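Local coordinates for protein HMG-CoA Lyase (Bacillus subtilis subsp. subtilis, PDB 1YDO) that is an HMG-CoA lyase-family protein that folds as a parallel beta/alpha (TIM) barrel, at residues 82-96 with 123-137. Numbering follows the deposited sequence.
Sequences PNQRGLENALEGGIN and ILKQVNNDAQKANLT
Leu-87 packs against Ala-131, and its buried side chain marks the tightly packed part of this helix pair. With CG anti to the backbone N (chi1 180°), both methyls of the leucine reach Ala-131 CB, CD2 at 3.8 Å; CD2 also lies equally near Asp-130 CB, and CD1 goes on to Leu-136 CD2 beyond the helix. The axes approach to 9.8 Å, and their N-to-C directions differ by 25°. At the start of helix 84-93, Val-127 CG2 packs 3.7 Å from Asn-83 CA, at the N-cap position, and the same valine also touches Val-100 of strand 97-103, so it bridges both helices and the sheet. Leu-136, beyond the second helix, packs at the other end: its CD2 meets Leu-91 CD1 at 3.7 Å, the two side chains crossing at a slant.

The solvent side is looser: Gln-84 and Asp-130 are partly exposed and meet through a single hydrogen bond. Gln-84, its chain bent at chi2, donates from NE2 to Asp-130 OD2 (3.2 Å, N-H...O angle 146°); OD2 is approached nearly along its C-O axis but lies 15° out of the glutamine's amide plane. Where the chain enters the strands, Thr-137 N gives Asn-96 O a weak bond of 3.4 Å, and Thr-137 OG1 turns to Glu-97. Neighbouring near-parallel helices, each leading into adjacent parallel strands 97-103 and 137-143, are the repeating beta-alpha-beta packing of a TIM barrel's outer layer.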
ATOM      1  N   PRO A  82     -27.183  -6.292 -14.455  1.00 40.24           N
ATOM      2  CA  PRO A  82     -27.015  -5.568 -15.714  1.00 41.55           C
ATOM      3  C   PRO A  82     -28.256  -4.899 -16.266  1.00 42.78           C
ATOM      4  O   PRO A  82     -28.168  -3.832 -16.874  1.00 42.65           O
ATOM      5  CB  PRO A  82     -26.484  -6.643 -16.646  1.00 42.16           C
ATOM      6  CG  PRO A  82     -27.301  -7.842 -16.204  1.00 42.35           C
ATOM      7  CD  PRO A  82     -27.240  -7.748 -14.694  1.00 40.84           C
ATOM      8  N   ASN A  83     -29.411  -5.527 -16.060  1.00 44.94           N
ATOM      9  CA  ASN A  83     -30.683  -4.988 -16.561  1.00 46.56           C
ATOM     10  C   ASN A  83     -31.891  -5.768 -16.034  1.00 47.92           C
ATOM     11  O   ASN A  83     -31.738  -6.729 -15.288  1.00 47.29           O
ATOM     12  CB  ASN A  83     -30.661  -4.987 -18.093  1.00 44.86           C
ATOM     13  CG  ASN A  83     -30.071  -6.269 -18.664  1.00 44.87           C
ATOM     14  OD1 ASN A  83     -29.259  -6.235 -19.596  1.00 42.61           O
ATOM     15  ND2 ASN A  83     -30.492  -7.413 -18.118  1.00 44.36           N
ATOM     16  N   GLN A  84     -33.086  -5.348 -16.435  1.00 50.93           N
ATOM     17  CA  GLN A  84     -34.326  -5.983 -15.986  1.00 53.34           C
ATOM     18  C   GLN A  84     -34.297  -7.506 -16.027  1.00 54.49           C
ATOM     19  O   GLN A  84     -34.662  -8.167 -15.046  1.00 54.01           O
ATOM     20  CB  GLN A  84     -35.518  -5.448 -16.795  1.00 53.66           C
ATOM     21  CG  GLN A  84     -35.942  -4.033 -16.377  1.00 54.67           C
ATOM     22  CD  GLN A  84     -36.240  -3.119 -17.565  1.00 56.66           C
ATOM     23  OE1 GLN A  84     -35.441  -3.030 -18.505  1.00 58.36           O
ATOM     24  NE2 GLN A  84     -37.378  -2.421 -17.518  1.00 56.56           N
ATOM     25  N   ARG A  85     -33.850  -8.053 -17.158  1.00 56.62           N
ATOM     26  CA  ARG A  85     -33.752  -9.503 -17.361  1.00 58.95           C
ATOM     27  C   ARG A  85     -32.880 -10.095 -16.264  1.00 59.27           C
ATOM     28  O   ARG A  85     -33.142 -11.193 -15.765  1.00 59.83           O
ATOM     29  CB  ARG A  85     -33.123  -9.812 -18.734  1.00 60.07           C
ATOM     30  CG  ARG A  85     -33.888  -9.271 -19.961  1.00 62.88           C
ATOM     31  CD  ARG A  85     -33.289  -7.980 -20.599  1.00 64.28           C
ATOM     32  NE  ARG A  85     -33.541  -6.741 -19.835  1.00 65.83           N
ATOM     33  CZ  ARG A  85     -33.234  -5.508 -20.255  1.00 65.41           C
ATOM     34  NH1 ARG A  85     -33.500  -4.453 -19.488  1.00 64.52           N
ATOM     35  NH2 ARG A  85     -32.666  -5.327 -21.443  1.00 63.71           N
ATOM     36  N   GLY A  86     -31.834  -9.355 -15.907  1.00 58.98           N
ATOM     37  CA  GLY A  86     -30.937  -9.798 -14.862  1.00 59.76           C
ATOM     38  C   GLY A  86     -31.586  -9.654 -13.498  1.00 60.47           C
ATOM     39  O   GLY A  86     -31.487 -10.542 -12.652  1.00 60.81           O
ATOM     40  N   LEU A  87     -32.260  -8.530 -13.284  1.00 60.91           N
ATOM     41  CA  LEU A  87     -32.925  -8.273 -12.025  1.00 60.95           C
ATOM     42  C   LEU A  87     -33.903  -9.395 -11.740  1.00 61.74           C
ATOM     43  O   LEU A  87     -34.134  -9.753 -10.585  1.00 61.37           O
ATOM     44  CB  LEU A  87     -33.671  -6.947 -12.091  1.00 61.94           C
ATOM     45  CG  LEU A  87     -34.420  -6.563 -10.814  1.00 63.18           C
ATOM     46  CD1 LEU A  87     -33.453  -6.450  -9.649  1.00 63.56           C
ATOM     47  CD2 LEU A  87     -35.136  -5.240 -11.039  1.00 64.07           C
ATOM     48  N   GLU A  88     -34.475  -9.949 -12.802  1.00 62.68           N
ATOM     49  CA  GLU A  88     -35.423 -11.041 -12.672  1.00 63.86           C
ATOM     50  C   GLU A  88     -34.725 -12.217 -12.003  1.00 63.37           C
ATOM     51  O   GLU A  88     -35.176 -12.717 -10.974  1.00 65.11           O
ATOM     52  CB  GLU A  88     -35.931 -11.474 -14.048  1.00 65.95           C
ATOM     53  CG  GLU A  88     -37.224 -12.274 -13.996  1.00 67.18           C
ATOM     54  CD  GLU A  88     -38.396 -11.414 -13.570  1.00 69.14           C
ATOM     55  OE1 GLU A  88     -38.809 -10.531 -14.358  1.00 70.75           O
ATOM     56  OE2 GLU A  88     -38.898 -11.604 -12.439  1.00 70.49           O
ATOM     57  N   ASN A  89     -33.620 -12.655 -12.589  1.00 61.65           N
ATOM     58  CA  ASN A  89     -32.879 -13.778 -12.039  1.00 60.77           C
ATOM     59  C   ASN A  89     -32.406 -13.501 -10.618  1.00 58.86           C
ATOM     60  O   ASN A  89     -32.468 -14.374  -9.755  1.00 57.59           O
ATOM     61  CB  ASN A  89     -31.686 -14.087 -12.940  1.00 62.90           C
ATOM     62  CG  ASN A  89     -32.106 -14.496 -14.340  1.00 64.70           C
ATOM     63  OD1 ASN A  89     -31.272 -14.617 -15.239  1.00 65.11           O
ATOM     64  ND2 ASN A  89     -33.407 -14.720 -14.530  1.00 66.39           N
ATOM     65  N   ALA A  90     -31.932 -12.283 -10.386  1.00 57.44           N
ATOM     66  CA  ALA A  90     -31.444 -11.894  -9.075  1.00 57.12           C
ATOM     67  C   ALA A  90     -32.555 -12.044  -8.054  1.00 57.79           C
ATOM     68  O   ALA A  90     -32.319 -12.464  -6.912  1.00 57.67           O
ATOM     69  CB  ALA A  90     -30.956 -10.464  -9.100  1.00 55.78           C
ATOM     70  N   LEU A  91     -33.772 -11.698  -8.465  1.00 58.27           N
ATOM     71  CA  LEU A  91     -34.946 -11.797  -7.593  1.00 58.26           C
ATOM     72  C   LEU A  91     -35.188 -13.236  -7.174  1.00 57.80           C
ATOM     73  O   LEU A  91     -35.556 -13.509  -6.035  1.00 57.20           O
ATOM     74  CB  LEU A  91     -36.182 -11.248  -8.314  1.00 58.94           C
ATOM     75  CG  LEU A  91     -36.551  -9.789  -8.018  1.00 59.53           C
ATOM     76  CD1 LEU A  91     -35.327  -8.887  -8.071  1.00 60.77           C
ATOM     77  CD2 LEU A  91     -37.585  -9.342  -9.026  1.00 58.99           C
ATOM     78  N   GLU A  92     -34.976 -14.154  -8.108  1.00 57.79           N
ATOM     79  CA  GLU A  92     -35.165 -15.551  -7.812  1.00 58.46           C
ATOM     80  C   GLU A  92     -34.040 -16.052  -6.932  1.00 57.85           C
ATOM     81  O   GLU A  92     -34.229 -16.974  -6.142  1.00 59.06           O
ATOM     82  CB  GLU A  92     -35.211 -16.356  -9.096  1.00 60.43           C
ATOM     83  CG  GLU A  92     -35.128 -17.849  -8.873  1.00 63.71           C
ATOM     84  CD  GLU A  92     -35.404 -18.635 -10.135  1.00 66.14           C
ATOM     85  OE1 GLU A  92     -35.112 -19.857 -10.156  1.00 68.11           O
ATOM     86  OE2 GLU A  92     -35.926 -18.034 -11.105  1.00 67.47           O
ATOM     87  N   GLY A  93     -32.863 -15.452  -7.078  1.00 57.27           N
ATOM     88  CA  GLY A  93     -31.719 -15.854  -6.272  1.00 56.35           C
ATOM     89  C   GLY A  93     -31.850 -15.446  -4.811  1.00 55.09           C
ATOM     90  O   GLY A  93     -31.207 -16.024  -3.931  1.00 55.73           O
ATOM     91  N   GLY A  94     -32.676 -14.437  -4.554  1.00 53.12           N
ATOM     92  CA  GLY A  94     -32.878 -13.977  -3.192  1.00 50.79           C
ATOM     93  C   GLY A  94     -32.015 -12.796  -2.806  1.00 48.72           C
ATOM     94  O   GLY A  94     -32.016 -12.385  -1.647  1.00 48.12           O
ATOM     95  N   ILE A  95     -31.287 -12.248  -3.772  1.00 46.80           N
ATOM     96  CA  ILE A  95     -30.419 -11.108  -3.511  1.00 46.41           C
ATOM     97  C   ILE A  95     -31.151  -9.992  -2.793  1.00 45.35           C
ATOM     98  O   ILE A  95     -32.247  -9.619  -3.196  1.00 45.80           O
ATOM     99  CB  ILE A  95     -29.816 -10.544  -4.811  1.00 46.17           C
ATOM    100  CG1 ILE A  95     -28.649 -11.416  -5.249  1.00 47.34           C
ATOM    101  CG2 ILE A  95     -29.308  -9.133  -4.596  1.00 46.46           C
ATOM    102  CD1 ILE A  95     -29.033 -12.851  -5.509  1.00 48.07           C
ATOM    103  N   ASN A  96     -30.543  -9.467  -1.730  1.00 43.00           N
ATOM    104  CA  ASN A  96     -31.143  -8.385  -0.965  1.00 41.46           C
ATOM    105  C   ASN A  96     -30.926  -7.056  -1.689  1.00 42.24           C
ATOM    106  O   ASN A  96     -31.835  -6.231  -1.784  1.00 41.94           O
ATOM    107  CB  ASN A  96     -30.518  -8.288   0.421  1.00 40.33           C
ATOM    108  CG  ASN A  96     -30.486  -9.610   1.133  1.00 41.29           C
ATOM    109  OD1 ASN A  96     -31.509 -10.259   1.283  1.00 44.01           O
ATOM    110  ND2 ASN A  96     -29.303 -10.027   1.571  1.00 41.62           N
ATOM    111  N   ILE A 123     -31.093   2.850 -18.814  1.00 59.21           N
ATOM    112  CA  ILE A 123     -31.273   1.473 -18.379  1.00 58.38           C
ATOM    113  C   ILE A 123     -31.364   1.426 -16.861  1.00 58.08           C
ATOM    114  O   ILE A 123     -32.371   0.992 -16.294  1.00 57.09           O
ATOM    115  CB  ILE A 123     -30.090   0.573 -18.817  1.00 58.17           C
ATOM    116  CG1 ILE A 123     -29.776   0.785 -20.296  1.00 58.01           C
ATOM    117  CG2 ILE A 123     -30.430  -0.889 -18.553  1.00 58.10           C
ATOM    118  CD1 ILE A 123     -30.924   0.464 -21.242  1.00 58.74           C
ATOM    119  N   LEU A 124     -30.296   1.882 -16.213  1.00 57.83           N
ATOM    120  CA  LEU A 124     -30.215   1.897 -14.759  1.00 58.51           C
ATOM    121  C   LEU A 124     -31.440   2.563 -14.168  1.00 58.63           C
ATOM    122  O   LEU A 124     -31.995   2.094 -13.175  1.00 58.46           O
ATOM    123  CB  LEU A 124     -28.964   2.651 -14.303  1.00 58.35           C
ATOM    124  CG  LEU A 124     -27.630   2.209 -14.912  1.00 57.47           C
ATOM    125  CD1 LEU A 124     -26.510   2.927 -14.175  1.00 57.56           C
ATOM    126  CD2 LEU A 124     -27.463   0.694 -14.808  1.00 56.39           C
ATOM    127  N   LYS A 125     -31.852   3.664 -14.786  1.00 58.93           N
ATOM    128  CA  LYS A 125     -33.026   4.402 -14.335  1.00 59.37           C
ATOM    129  C   LYS A 125     -34.176   3.434 -14.082  1.00 58.04           C
ATOM    130  O   LYS A 125     -34.674   3.327 -12.966  1.00 57.26           O
ATOM    131  CB  LYS A 125     -33.456   5.416 -15.405  1.00 61.44           C
ATOM    132  CG  LYS A 125     -34.723   6.219 -15.079  1.00 62.67           C
ATOM    133  CD  LYS A 125     -35.078   7.182 -16.221  1.00 64.25           C
ATOM    134  CE  LYS A 125     -36.225   8.106 -15.839  1.00 64.50           C
ATOM    135  NZ  LYS A 125     -37.435   7.338 -15.425  1.00 64.72           N
ATOM    136  N   GLN A 126     -34.594   2.725 -15.125  1.00 57.51           N
ATOM    137  CA  GLN A 126     -35.706   1.811 -14.957  1.00 57.89           C
ATOM    138  C   GLN A 126     -35.274   0.540 -14.202  1.00 56.67           C
ATOM    139  O   GLN A 126     -36.043  -0.021 -13.414  1.00 55.81           O
ATOM    140  CB  GLN A 126     -36.374   1.500 -16.319  1.00 58.69           C
ATOM    141  CG  GLN A 126     -37.054   2.746 -17.026  1.00 60.55           C
ATOM    142  CD  GLN A 126     -38.019   3.573 -16.106  1.00 61.91           C
ATOM    143  OE1 GLN A 126     -38.895   3.017 -15.418  1.00 62.36           O
ATOM    144  NE2 GLN A 126     -37.871   4.894 -16.130  1.00 63.32           N
ATOM    145  N   VAL A 127     -34.038   0.093 -14.396  1.00 54.97           N
ATOM    146  CA  VAL A 127     -33.577  -1.090 -13.679  1.00 52.58           C
ATOM    147  C   VAL A 127     -33.639  -0.855 -12.170  1.00 52.21           C
ATOM    148  O   VAL A 127     -33.869  -1.783 -11.393  1.00 51.07           O
ATOM    149  CB  VAL A 127     -32.148  -1.426 -14.058  1.00 51.42           C
ATOM    150  CG1 VAL A 127     -31.657  -2.575 -13.205  1.00 50.07           C
ATOM    151  CG2 VAL A 127     -32.083  -1.760 -15.536  1.00 52.30           C
ATOM    152  N   ASN A 128     -33.430   0.394 -11.762  1.00 50.98           N
ATOM    153  CA  ASN A 128     -33.470   0.752 -10.345  1.00 48.88           C
ATOM    154  C   ASN A 128     -34.913   0.821  -9.875  1.00 48.62           C
ATOM    155  O   ASN A 128     -35.250   0.354  -8.789  1.00 48.83           O
ATOM    156  CB  ASN A 128     -32.794   2.110 -10.126  1.00 48.23           C
ATOM    157  CG  ASN A 128     -33.030   2.668  -8.726  1.00 47.45           C
ATOM    158  OD1 ASN A 128     -32.624   2.072  -7.734  1.00 46.96           O
ATOM    159  ND2 ASN A 128     -33.691   3.822  -8.647  1.00 46.84           N
ATOM    160  N   ASN A 129     -35.761   1.408 -10.710  1.00 48.37           N
ATOM    161  CA  ASN A 129     -37.177   1.564 -10.406  1.00 49.36           C
ATOM    162  C   ASN A 129     -37.841   0.211 -10.109  1.00 49.07           C
ATOM    163  O   ASN A 129     -38.554   0.062  -9.111  1.00 47.19           O
ATOM    164  CB  ASN A 129     -37.866   2.269 -11.588  1.00 50.20           C
ATOM    165  CG  ASN A 129     -39.303   2.690 -11.278  1.00 52.39           C
ATOM    166  OD1 ASN A 129     -40.229   1.877 -11.358  1.00 53.41           O
ATOM    167  ND2 ASN A 129     -39.493   3.969 -10.920  1.00 50.96           N
ATOM    168  N   ASP A 130     -37.598  -0.769 -10.972  1.00 49.31           N
ATOM    169  CA  ASP A 130     -38.177  -2.099 -10.794  1.00 51.19           C
ATOM    170  C   ASP A 130     -37.575  -2.817  -9.582  1.00 51.26           C
ATOM    171  O   ASP A 130     -38.252  -3.581  -8.877  1.00 51.27           O
ATOM    172  CB  ASP A 130     -37.973  -2.963 -12.047  1.00 51.54           C
ATOM    173  CG  ASP A 130     -38.614  -2.362 -13.295  1.00 51.89           C
ATOM    174  OD1 ASP A 130     -39.567  -1.548 -13.157  1.00 52.21           O
ATOM    175  OD2 ASP A 130     -38.172  -2.726 -14.409  1.00 50.47           O
ATOM    176  N   ALA A 131     -36.297  -2.572  -9.337  1.00 51.38           N
ATOM    177  CA  ALA A 131     -35.636  -3.203  -8.215  1.00 51.96           C
ATOM    178  C   ALA A 131     -36.282  -2.773  -6.911  1.00 52.42           C
ATOM    179  O   ALA A 131     -36.720  -3.610  -6.128  1.00 52.78           O
ATOM    180  CB  ALA A 131     -34.172  -2.836  -8.215  1.00 52.25           C
ATOM    181  N   GLN A 132     -36.347  -1.467  -6.685  1.00 53.21           N
ATOM    182  CA  GLN A 132     -36.927  -0.939  -5.457  1.00 54.69           C
ATOM    183  C   GLN A 132     -38.379  -1.362  -5.318  1.00 55.48           C
ATOM    184  O   GLN A 132     -38.833  -1.738  -4.235  1.00 54.30           O
ATOM    185  CB  GLN A 132     -36.818   0.588  -5.434  1.00 55.85           C
ATOM    186  CG  GLN A 132     -35.386   1.080  -5.655  1.00 58.50           C
ATOM    187  CD  GLN A 132     -35.171   2.553  -5.318  1.00 59.77           C
ATOM    188  OE1 GLN A 132     -35.912   3.430  -5.772  1.00 60.74           O
ATOM    189  NE2 GLN A 132     -34.136   2.828  -4.529  1.00 60.44           N
ATOM    190  N   LYS A 133     -39.100  -1.312  -6.433  1.00 56.99           N
ATOM    191  CA  LYS A 133     -40.503  -1.684  -6.448  1.00 58.47           C
ATOM    192  C   LYS A 133     -40.659  -3.122  -5.956  1.00 59.05           C
ATOM    193  O   LYS A 133     -41.744  -3.544  -5.541  1.00 59.66           O
ATOM    194  CB  LYS A 133     -41.071  -1.534  -7.866  1.00 59.86           C
ATOM    195  CG  LYS A 133     -42.600  -1.522  -7.927  1.00 60.91           C
ATOM    196  CD  LYS A 133     -43.138  -1.362  -9.349  1.00 61.26           C
ATOM    197  CE  LYS A 133     -42.786  -2.554 -10.228  1.00 61.61           C
ATOM    198  NZ  LYS A 133     -43.330  -2.394 -11.605  1.00 63.09           N
ATOM    199  N   ALA A 134     -39.566  -3.874  -6.001  1.00 58.89           N
ATOM    200  CA  ALA A 134     -39.594  -5.255  -5.545  1.00 59.21           C
ATOM    201  C   ALA A 134     -39.075  -5.346  -4.113  1.00 59.61           C
ATOM    202  O   ALA A 134     -38.772  -6.437  -3.628  1.00 60.43           O
ATOM    203  CB  ALA A 134     -38.754  -6.133  -6.466  1.00 58.52           C
ATOM    204  N   ASN A 135     -38.986  -4.200  -3.440  1.00 59.09           N
ATOM    205  CA  ASN A 135     -38.503  -4.137  -2.065  1.00 58.83           C
ATOM    206  C   ASN A 135     -37.056  -4.578  -1.995  1.00 58.58           C
ATOM    207  O   ASN A 135     -36.676  -5.389  -1.140  1.00 58.85           O
ATOM    208  CB  ASN A 135     -39.329  -5.029  -1.142  1.00 59.73           C
ATOM    209  CG  ASN A 135     -40.799  -4.713  -1.199  1.00 61.92           C
ATOM    210  OD1 ASN A 135     -41.205  -3.566  -1.002  1.00 63.47           O
ATOM    211  ND2 ASN A 135     -41.613  -5.729  -1.468  1.00 62.09           N
ATOM    212  N   LEU A 136     -36.251  -4.043  -2.905  1.00 57.62           N
ATOM    213  CA  LEU A 136     -34.829  -4.370  -2.979  1.00 55.47           C
ATOM    214  C   LEU A 136     -34.009  -3.093  -2.912  1.00 54.74           C
ATOM    215  O   LEU A 136     -34.288  -2.136  -3.627  1.00 56.03           O
ATOM    216  CB  LEU A 136     -34.546  -5.079  -4.301  1.00 54.83           C
ATOM    217  CG  LEU A 136     -33.636  -6.288  -4.217  1.00 54.66           C
ATOM    218  CD1 LEU A 136     -34.272  -7.299  -3.283  1.00 54.19           C
ATOM    219  CD2 LEU A 136     -33.439  -6.888  -5.597  1.00 54.37           C
ATOM    220  N   THR A 137     -32.998  -3.068  -2.058  1.00 53.01           N
ATOM    221  CA  THR A 137     -32.160  -1.880  -1.957  1.00 51.04           C
ATOM    222  C   THR A 137     -31.224  -1.818  -3.151  1.00 47.99           C
ATOM    223  O   THR A 137     -30.693  -2.837  -3.576  1.00 47.27           O
ATOM    224  CB  THR A 137     -31.349  -1.918  -0.684  1.00 52.47           C
ATOM    225  OG1 THR A 137     -30.641  -3.159  -0.619  1.00 54.08           O
ATOM    226  CG2 THR A 137     -32.275  -1.809   0.518  1.00 53.40           C
TER